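Local coordinates for mevalonate 3-kinase (Thermoplasma acidophilum, PDB 4RKS), which phosphorylates (R)-mevalonate at its 3-hydroxyl with ATP, a step of an alternative mevalonate pathway to isoprenoids in extreme acidophiles, at residues I71-A76 / F108-V113; L169-S174 / E182-P187; V196-D201 / S320-L325. All blocks are in the same frame, centred on the assembly; numbering follows the deposited sequence.

How the interactions relate
All three contacts join antiparallel strands of this GHMP-family kinase, and none touches another. Interaction 1 lies farthest out, its centre about 28 Å from that of the chain. There strand 66-73 ends and the chain enters strand 113-120. One direct backbone bond, a water and a few apolar side chains join them. Interaction 2 is a hairpin, its centre about 12 Å from that of the chain, with its apolar face on helices 220-238 and 243-262. A bulge and an indole-carboxylate bond mark it. Interaction 3 pairs strands 119 residues apart in sequence and has the most regular ladder. Its phenylalanines are buried, while K321 and K323 are exposed on the alanine side. Nearest atoms of interactions 2 and 3 are about 10 Å apart.

Interaction 1. Residues I71-A76 / F108-V113; sequences IYADEA and FGTKTV
D74 O and T110 OG1 are joined by a bridging water, which donates to D74 O at 2.7 Å and also hydrogen-bonds T110 OG1. T110 OG1 accepts in addition from T112 N, which makes 110-112 an ST turn. With chi1 at 175°, OG1 lies opposite the backbone N of T110 and beside its carbonyl, where T112 N can meet it. This turn leads from helix 101-108 into strand 113-120, the antiparallel partner of strand 66-73. A73 and V113 form a non-hydrogen-bonded pair. Just past it, the one direct backbone bond across the contact runs from D74 N to T112 O (3.1 Å), with the donor tilted 32° from the carbonyl plane. The D74 carboxylate is held at both oxygens: OD1 takes E75 N of its own segment, and OD2 bonds S114 OG, just past V113 on the partner strand. Deeper in, I71 CG2 lies against V113 CB (3.9 Å). The F108 ring sits obliquely by the backbone of 71-73, with V113 CG1 at its edge. F104 of helix 101-108 touches both I71 and V113. At the outer end, T112 CG2 reaches the backbone of E75 and A76. On the F108 side, A73 CB meets two carbons, T110 CG2 at 3.7 Å and F108 CB at 4.0 Å.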
loop_
_atom_site.group_PDB
_atom_site.type_symbol
_atom_site.label_atom_id
_atom_site.label_comp_id
_atom_site.label_asym_id
_atom_site.label_seq_id
_atom_site.Cartn_x
_atom_site.Cartn_y
_atom_site.Cartn_z
ATOM N N ILE A 71 -19.693 -4.280 5.333
ATOM C CA ILE A 71 -19.890 -5.704 5.646
ATOM C C ILE A 71 -21.214 -5.842 6.363
ATOM O O ILE A 71 -21.477 -5.132 7.336
ATOM C CB ILE A 71 -18.747 -6.273 6.488
ATOM C CG1 ILE A 71 -17.475 -6.322 5.642
ATOM C CG2 ILE A 71 -19.103 -7.682 7.022
ATOM C CD1 ILE A 71 -16.203 -6.500 6.438
ATOM N N TYR A 72 -22.076 -6.722 5.858
ATOM C CA TYR A 72 -23.446 -6.761 6.353
ATOM C C TYR A 72 -23.997 -8.176 6.398
ATOM O O TYR A 72 -23.620 -9.030 5.592
ATOM C CB TYR A 72 -24.349 -5.861 5.485
ATOM C CG TYR A 72 -24.322 -6.197 3.999
ATOM C CD1 TYR A 72 -23.271 -5.778 3.188
ATOM C CD2 TYR A 72 -25.336 -6.939 3.417
ATOM C CE1 TYR A 72 -23.248 -6.076 1.828
ATOM C CE2 TYR A 72 -25.323 -7.248 2.062
ATOM C CZ TYR A 72 -24.276 -6.809 1.276
ATOM O OH TYR A 72 -24.256 -7.114 -0.066
ATOM N N ALA A 73 -24.886 -8.426 7.359
ATOM C CA ALA A 73 -25.600 -9.706 7.428
ATOM C C ALA A 73 -26.338 -9.956 6.119
ATOM O O ALA A 73 -26.878 -9.015 5.528
ATOM C CB ALA A 73 -26.575 -9.716 8.585
ATOM N N ASP A 74 -26.390 -11.215 5.693
ATOM C CA ASP A 74 -26.973 -11.554 4.391
ATOM C C ASP A 74 -27.452 -13.017 4.371
ATOM O O ASP A 74 -27.111 -13.792 5.262
ATOM C CB ASP A 74 -25.934 -11.290 3.287
ATOM C CG ASP A 74 -26.567 -11.051 1.929
ATOM O OD1 ASP A 74 -27.772 -11.329 1.777
ATOM O OD2 ASP A 74 -25.851 -10.597 1.014
ATOM N N GLU A 75 -28.277 -13.390 3.394
ATOM C CA GLU A 75 -28.762 -14.769 3.317
ATOM C C GLU A 75 -27.741 -15.697 2.669
ATOM O O GLU A 75 -27.749 -16.911 2.893
ATOM C CB GLU A 75 -30.080 -14.848 2.544
ATOM C CG GLU A 75 -31.299 -14.468 3.354
ATOM C CD GLU A 75 -31.574 -12.979 3.359
ATOM O OE1 GLU A 75 -31.055 -12.263 2.472
ATOM O OE2 GLU A 75 -32.319 -12.525 4.256
ATOM N N ALA A 76 -26.883 -15.110 1.846
ATOM C CA ALA A 76 -25.821 -15.820 1.156
ATOM C C ALA A 76 -24.640 -14.873 1.020
ATOM O O ALA A 76 -24.808 -13.659 1.107
ATOM C CB ALA A 76 -26.293 -16.306 -0.199
ATOM N N PHE A 108 -24.067 -9.582 14.494
ATOM C CA PHE A 108 -25.181 -9.534 13.545
ATOM C C PHE A 108 -26.225 -10.629 13.757
ATOM O O PHE A 108 -27.325 -10.548 13.217
ATOM C CB PHE A 108 -24.660 -9.635 12.109
ATOM C CG PHE A 108 -23.791 -8.486 11.683
ATOM C CD1 PHE A 108 -23.904 -7.244 12.277
ATOM C CD2 PHE A 108 -22.858 -8.653 10.663
ATOM C CE1 PHE A 108 -23.096 -6.187 11.865
ATOM C CE2 PHE A 108 -22.063 -7.610 10.247
ATOM C CZ PHE A 108 -22.175 -6.372 10.852
ATOM N N GLY A 109 -25.886 -11.667 14.515
ATOM C CA GLY A 109 -26.844 -12.744 14.733
ATOM C C GLY A 109 -26.715 -13.844 13.701
ATOM O O GLY A 109 -27.486 -14.811 13.699
ATOM N N THR A 110 -25.719 -13.709 12.830
ATOM C CA THR A 110 -25.451 -14.715 11.803
ATOM C C THR A 110 -23.975 -14.722 11.404
ATOM O O THR A 110 -23.297 -13.696 11.467
ATOM C CB THR A 110 -26.332 -14.484 10.552
ATOM O OG1 THR A 110 -25.965 -15.407 9.527
ATOM C CG2 THR A 110 -26.171 -13.074 10.023
ATOM N N LYS A 111 -23.479 -15.895 11.027
ATOM C CA LYS A 111 -22.143 -16.030 10.458
ATOM C C LYS A 111 -22.105 -15.648 8.982
ATOM O O LYS A 111 -21.027 -15.494 8.419
ATOM C CB LYS A 111 -21.625 -17.464 10.590
ATOM C CG LYS A 111 -21.468 -17.972 12.004
ATOM C CD LYS A 111 -21.053 -19.443 11.992
ATOM C CE LYS A 111 -20.846 -19.980 13.402
ATOM N NZ LYS A 111 -20.408 -21.413 13.396
ATOM N N THR A 112 -23.265 -15.536 8.340
ATOM C CA THR A 112 -23.280 -15.275 6.898
ATOM C C THR A 112 -23.233 -13.767 6.609
ATOM O O THR A 112 -24.188 -13.056 6.899
ATOM C CB THR A 112 -24.517 -15.887 6.222
ATOM O OG1 THR A 112 -24.541 -17.292 6.464
ATOM C CG2 THR A 112 -24.467 -15.659 4.717
ATOM N N VAL A 113 -22.119 -13.281 6.062
ATOM C CA VAL A 113 -22.007 -11.848 5.763
ATOM C C VAL A 113 -21.538 -11.604 4.335
ATOM O O VAL A 113 -20.896 -12.462 3.729
ATOM C CB VAL A 113 -21.039 -11.102 6.723
ATOM C CG1 VAL A 113 -21.555 -11.135 8.152
ATOM C CG2 VAL A 113 -19.593 -11.659 6.620
HETATM O O HOH W 1 -27.889 -15.237 7.462
#

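Interaction 2. Residues L169-S174 / E182-P187; sequences LTITWS and EKILDP
E182 reaches along the hairpin to W173, two residues beyond its own partner I171. Its CB lies near I171 O. CG stands opposite the backbone N (chi1 164°) and the chain runs on extended, which brings the carboxylate to the indole edge. OE1 accepts from W173 NE1 at 3.1 Å, lying nearly in the ring plane, and the bond is close to straight (167°). The indole and carboxylate planes are 45° apart. OE2 forms a salt bridge with K235 NZ of helix 220-238. One face of the indole rests on I171 CG2, 3.4 Å from the ring plane. An alanine in place of W173 would probably leave OE1 without its indole donor and uncover I171 CG2. The backbone of E182 is bonded both ways to I171. Farther on, L169 O takes I184 N (2.9 Å) and, weakly, L185 N, so both residues face L169 in a classic beta bulge. At the bulge I184 points toward strand 169-174, and its CG1 packs on I171 CG1 at 3.8 Å, while L169 CD2 meets L185 CD1. The hairpin's apolar face lies on helices 220-238 and 243-262. T170 on its other face touches R163 of helix 161-166, a substrate-binding residue, and strand 53-59 pairs with 169-174 along the far edge.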
loop_
_atom_site.group_PDB
_atom_site.type_symbol
_atom_site.label_atom_id
_atom_site.label_comp_id
_atom_site.label_asym_id
_atom_site.label_seq_id
_atom_site.Cartn_x
_atom_site.Cartn_y
_atom_site.Cartn_z
ATOM N N LEU A 169 4.014 6.123 8.236
ATOM C CA LEU A 169 5.151 5.351 7.761
ATOM C C LEU A 169 5.262 4.099 8.607
ATOM O O LEU A 169 5.280 4.187 9.829
ATOM C CB LEU A 169 6.448 6.150 7.849
ATOM C CG LEU A 169 7.758 5.418 7.579
ATOM C CD1 LEU A 169 7.803 4.933 6.137
ATOM C CD2 LEU A 169 8.966 6.335 7.901
ATOM N N THR A 170 5.324 2.944 7.951
ATOM C CA THR A 170 5.441 1.679 8.655
ATOM C C THR A 170 6.604 0.877 8.109
ATOM O O THR A 170 7.085 1.129 6.991
ATOM C CB THR A 170 4.164 0.826 8.527
ATOM O OG1 THR A 170 3.876 0.620 7.140
ATOM C CG2 THR A 170 2.976 1.503 9.238
ATOM N N ILE A 171 7.066 -0.062 8.926
ATOM C CA ILE A 171 7.974 -1.100 8.498
ATOM C C ILE A 171 7.292 -2.432 8.763
ATOM O O ILE A 171 6.707 -2.630 9.824
ATOM C CB ILE A 171 9.328 -1.048 9.243
ATOM C CG1 ILE A 171 10.161 0.146 8.787
ATOM C CG2 ILE A 171 10.104 -2.356 9.056
ATOM C CD1 ILE A 171 11.339 0.393 9.673
ATOM N N THR A 172 7.338 -3.339 7.797
ATOM C CA THR A 172 6.820 -4.672 8.030
ATOM C C THR A 172 7.991 -5.635 7.995
ATOM O O THR A 172 8.496 -5.963 6.918
ATOM C CB THR A 172 5.762 -5.061 7.008
ATOM O OG1 THR A 172 4.660 -4.160 7.131
ATOM C CG2 THR A 172 5.266 -6.502 7.251
ATOM N N TRP A 173 8.456 -6.017 9.186
ATOM C CA TRP A 173 9.552 -6.984 9.357
ATOM C C TRP A 173 9.078 -8.362 8.941
ATOM O O TRP A 173 7.948 -8.724 9.226
ATOM C CB TRP A 173 10.036 -7.028 10.820
ATOM C CG TRP A 173 10.373 -5.671 11.394
ATOM C CD1 TRP A 173 9.570 -4.885 12.176
ATOM C CD2 TRP A 173 11.584 -4.932 11.197
ATOM N NE1 TRP A 173 10.214 -3.719 12.496
ATOM C CE2 TRP A 173 11.447 -3.714 11.897
ATOM C CE3 TRP A 173 12.767 -5.179 10.492
ATOM C CZ2 TRP A 173 12.453 -2.750 11.922
ATOM C CZ3 TRP A 173 13.766 -4.224 10.517
ATOM C CH2 TRP A 173 13.601 -3.017 11.225
ATOM N N SER A 174 9.931 -9.139 8.290
ATOM C CA SER A 174 9.525 -10.473 7.844
ATOM C C SER A 174 10.723 -11.350 7.519
ATOM O O SER A 174 11.699 -10.895 6.913
ATOM C CB SER A 174 8.608 -10.389 6.619
ATOM O OG SER A 174 8.202 -11.687 6.203
ATOM N N GLU A 182 5.096 -2.389 12.114
ATOM C CA GLU A 182 5.325 -1.433 13.188
ATOM C C GLU A 182 5.158 0.003 12.667
ATOM O O GLU A 182 5.665 0.336 11.593
ATOM C CB GLU A 182 6.741 -1.642 13.769
ATOM C CG GLU A 182 7.270 -0.500 14.626
ATOM C CD GLU A 182 8.722 -0.691 15.093
ATOM O OE1 GLU A 182 9.477 -1.509 14.506
ATOM O OE2 GLU A 182 9.108 0.005 16.055
ATOM N N LYS A 183 4.466 0.848 13.433
ATOM C CA LYS A 183 4.337 2.264 13.097
ATOM C C LYS A 183 5.607 3.003 13.472
ATOM O O LYS A 183 6.037 2.945 14.620
ATOM C CB LYS A 183 3.147 2.889 13.822
ATOM C CG LYS A 183 1.813 2.386 13.333
ATOM C CD LYS A 183 0.810 2.267 14.474
ATOM C CE LYS A 183 0.380 3.631 14.972
ATOM N NZ LYS A 183 -0.757 3.525 15.926
ATOM N N ILE A 184 6.184 3.719 12.511
ATOM C CA ILE A 184 7.491 4.348 12.695
ATOM C C ILE A 184 7.395 5.867 12.828
ATOM O O ILE A 184 8.090 6.469 13.649
ATOM C CB ILE A 184 8.433 3.985 11.512
ATOM C CG1 ILE A 184 8.619 2.467 11.427
ATOM C CG2 ILE A 184 9.759 4.638 11.666
ATOM C CD1 ILE A 184 9.270 1.853 12.659
ATOM N N LEU A 185 6.527 6.480 12.019
ATOM C CA LEU A 185 6.222 7.907 12.113
ATOM C C LEU A 185 4.739 8.151 11.801
ATOM O O LEU A 185 4.144 7.462 10.953
ATOM C CB LEU A 185 7.091 8.734 11.152
ATOM C CG LEU A 185 8.580 8.971 11.436
ATOM C CD1 LEU A 185 9.218 9.684 10.224
ATOM C CD2 LEU A 185 8.779 9.789 12.722
ATOM N N ASP A 186 4.154 9.119 12.499
ATOM C CA ASP A 186 2.778 9.563 12.256
ATOM C C ASP A 186 2.698 10.361 10.949
ATOM O O ASP A 186 3.696 10.930 10.509
ATOM C CB ASP A 186 2.277 10.443 13.420
ATOM C CG ASP A 186 2.221 9.702 14.756
ATOM O OD1 ASP A 186 2.006 8.469 14.761
ATOM O OD2 ASP A 186 2.363 10.370 15.809
ATOM N N PRO A 187 1.506 10.432 10.343
ATOM C CA PRO A 187 1.288 11.322 9.192
ATOM C C PRO A 187 1.691 12.776 9.489
ATOM O O PRO A 187 2.161 13.467 8.590
ATOM C CB PRO A 187 -0.228 11.209 8.925
ATOM C CG PRO A 187 -0.796 10.322 10.016
ATOM C CD PRO A 187 0.333 9.587 10.643
#

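Interaction 3. Residues V196-D201 / S320-L325; sequences VAFAFD and SKKKML
S320 CB sits over one face of the F200 ring, 3.5 Å from its centroid and only 7° off the ring normal, a CH-pi contact. The hydroxyl OG of the same residue is turned to F198. It lies in the plane of that ring, at its edge, 3.5 Å from F198 CD2. One small side chain thus meets a face of one phenylalanine and an edge of the other. With chi1 at 64°, OG lies between the backbone N and the carbonyl carbon, and its hydrogen bond is to T317 O. K322 lies alongside F198, both pointing the same way, and its CG is 3.7 Å from F198 CE2. Its chain then bends at chi3, and NZ goes on to F312 O and forms a cation-pi contact with the F312 ring. Farther along, V196 CG2 touches M324 SD at 4.1 Å.

An antiparallel ladder sets these groups in place. A197 is bonded both ways to K323, and A199 both ways to K321. The straightest bond is A199 N to K321 O, 2.8 Å at 174°. CA-H...O contacts fill in between, such as K322 CA to A197 O at 3.3 Å. On the alanine face, L325 CD1 packs on A197 CB (3.6 Å). Strand 298-304 pairs with the other edge of 193-199, and helix 271-283 touches F198 and F200.

The phenylalanines are buried, and the S320 hydroxyl placed among them is satisfied by a backbone oxygen. K322 shares the phenylalanine side, its charge taken up by F312. K321 and K323, both exposed, lead their charged ends away on the alanine side.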
loop_
_atom_site.group_PDB
_atom_site.type_symbol
_atom_site.label_atom_id
_atom_site.label_comp_id
_atom_site.label_asym_id
_atom_site.label_seq_id
_atom_site.Cartn_x
_atom_site.Cartn_y
_atom_site.Cartn_z
ATOM N N VAL A 196 4.062 14.578 -5.342
ATOM C CA VAL A 196 3.398 14.747 -6.630
ATOM C C VAL A 196 3.490 13.445 -7.431
ATOM O O VAL A 196 4.576 12.987 -7.780
ATOM C CB VAL A 196 3.992 15.915 -7.450
ATOM C CG1 VAL A 196 3.200 16.098 -8.757
ATOM C CG2 VAL A 196 3.965 17.186 -6.630
ATOM N N ALA A 197 2.338 12.852 -7.719
ATOM C CA ALA A 197 2.312 11.603 -8.472
ATOM C C ALA A 197 2.134 11.865 -9.971
ATOM O O ALA A 197 1.199 12.551 -10.395
ATOM C CB ALA A 197 1.200 10.687 -7.951
ATOM N N PHE A 198 3.042 11.313 -10.765
ATOM C CA PHE A 198 2.939 11.395 -12.208
ATOM C C PHE A 198 2.509 10.051 -12.757
ATOM O O PHE A 198 3.289 9.090 -12.743
ATOM C CB PHE A 198 4.271 11.828 -12.819
ATOM C CG PHE A 198 4.699 13.216 -12.409
ATOM C CD1 PHE A 198 5.372 13.426 -11.219
ATOM C CD2 PHE A 198 4.422 14.309 -13.219
ATOM C CE1 PHE A 198 5.768 14.696 -10.844
ATOM C CE2 PHE A 198 4.808 15.583 -12.845
ATOM C CZ PHE A 198 5.485 15.777 -11.660
ATOM N N ALA A 199 1.270 9.993 -13.249
ATOM C CA ALA A 199 0.681 8.752 -13.752
ATOM C C ALA A 199 0.817 8.611 -15.276
ATOM O O ALA A 199 0.281 9.421 -16.024
ATOM C CB ALA A 199 -0.785 8.678 -13.342
ATOM N N PHE A 200 1.531 7.585 -15.732
ATOM C CA PHE A 200 1.732 7.354 -17.167
ATOM C C PHE A 200 0.792 6.247 -17.660
ATOM O O PHE A 200 0.339 5.425 -16.872
ATOM C CB PHE A 200 3.190 6.989 -17.455
ATOM C CG PHE A 200 4.171 8.073 -17.107
ATOM C CD1 PHE A 200 4.580 8.261 -15.799
ATOM C CD2 PHE A 200 4.696 8.895 -18.095
ATOM C CE1 PHE A 200 5.479 9.258 -15.476
ATOM C CE2 PHE A 200 5.597 9.891 -17.781
ATOM C CZ PHE A 200 5.993 10.072 -16.469
ATOM N N ASP A 201 0.504 6.209 -18.958
ATOM C CA ASP A 201 -0.542 5.302 -19.437
ATOM C C ASP A 201 -0.053 3.923 -19.893
ATOM O O ASP A 201 -0.855 3.116 -20.364
ATOM C CB ASP A 201 -1.334 5.960 -20.574
ATOM C CG ASP A 201 -0.452 6.432 -21.717
ATOM O OD1 ASP A 201 -0.839 7.415 -22.387
ATOM O OD2 ASP A 201 0.619 5.830 -21.952
ATOM N N SER A 320 2.035 12.379 -18.855
ATOM C CA SER A 320 1.531 11.826 -17.602
ATOM C C SER A 320 0.503 12.776 -17.009
ATOM O O SER A 320 0.516 13.967 -17.292
ATOM C CB SER A 320 2.669 11.569 -16.605
ATOM O OG SER A 320 3.327 12.766 -16.218
ATOM N N LYS A 321 -0.407 12.243 -16.207
ATOM C CA LYS A 321 -1.349 13.077 -15.479
ATOM C C LYS A 321 -0.883 13.218 -14.037
ATOM O O LYS A 321 -0.218 12.331 -13.505
ATOM C CB LYS A 321 -2.760 12.493 -15.552
ATOM C CG LYS A 321 -3.366 12.574 -16.951
ATOM C CD LYS A 321 -4.738 11.930 -17.022
ATOM C CE LYS A 321 -5.301 12.006 -18.436
ATOM N NZ LYS A 321 -6.561 11.223 -18.591
ATOM N N LYS A 322 -1.241 14.329 -13.405
ATOM C CA LYS A 322 -0.665 14.680 -12.116
ATOM C C LYS A 322 -1.673 14.680 -10.968
ATOM O O LYS A 322 -2.812 15.115 -11.118
ATOM C CB LYS A 322 0.009 16.054 -12.211
ATOM C CG LYS A 322 1.142 16.114 -13.226
ATOM C CD LYS A 322 1.623 17.542 -13.444
ATOM C CE LYS A 322 0.586 18.383 -14.197
ATOM N NZ LYS A 322 1.037 19.793 -14.442
ATOM N N LYS A 323 -1.239 14.188 -9.811
ATOM C CA LYS A 323 -2.037 14.280 -8.594
ATOM C C LYS A 323 -1.187 14.779 -7.435
ATOM O O LYS A 323 -0.015 14.407 -7.307
ATOM C CB LYS A 323 -2.646 12.923 -8.233
ATOM C CG LYS A 323 -4.153 12.907 -8.215
ATOM C CD LYS A 323 -4.714 12.816 -9.617
ATOM C CE LYS A 323 -6.236 12.752 -9.599
ATOM N NZ LYS A 323 -6.825 12.626 -10.966
ATOM N N MET A 324 -1.785 15.606 -6.587
ATOM C CA MET A 324 -1.112 16.085 -5.388
ATOM C C MET A 324 -1.501 15.194 -4.212
ATOM O O MET A 324 -2.676 15.122 -3.849
ATOM C CB MET A 324 -1.481 17.544 -5.105
ATOM C CG MET A 324 -0.772 18.155 -3.901
ATOM S SD MET A 324 0.994 18.440 -4.147
ATOM C CE MET A 324 0.944 19.821 -5.303
ATOM N N LEU A 325 -0.512 14.531 -3.618
ATOM C CA LEU A 325 -0.751 13.553 -2.556
ATOM C C LEU A 325 -0.147 13.965 -1.213
ATOM O O LEU A 325 0.765 14.788 -1.151
ATOM C CB LEU A 325 -0.181 12.189 -2.959
ATOM C CG LEU A 325 -0.595 11.586 -4.303
ATOM C CD1 LEU A 325 0.098 10.245 -4.544
ATOM C CD2 LEU A 325 -2.102 11.424 -4.378
#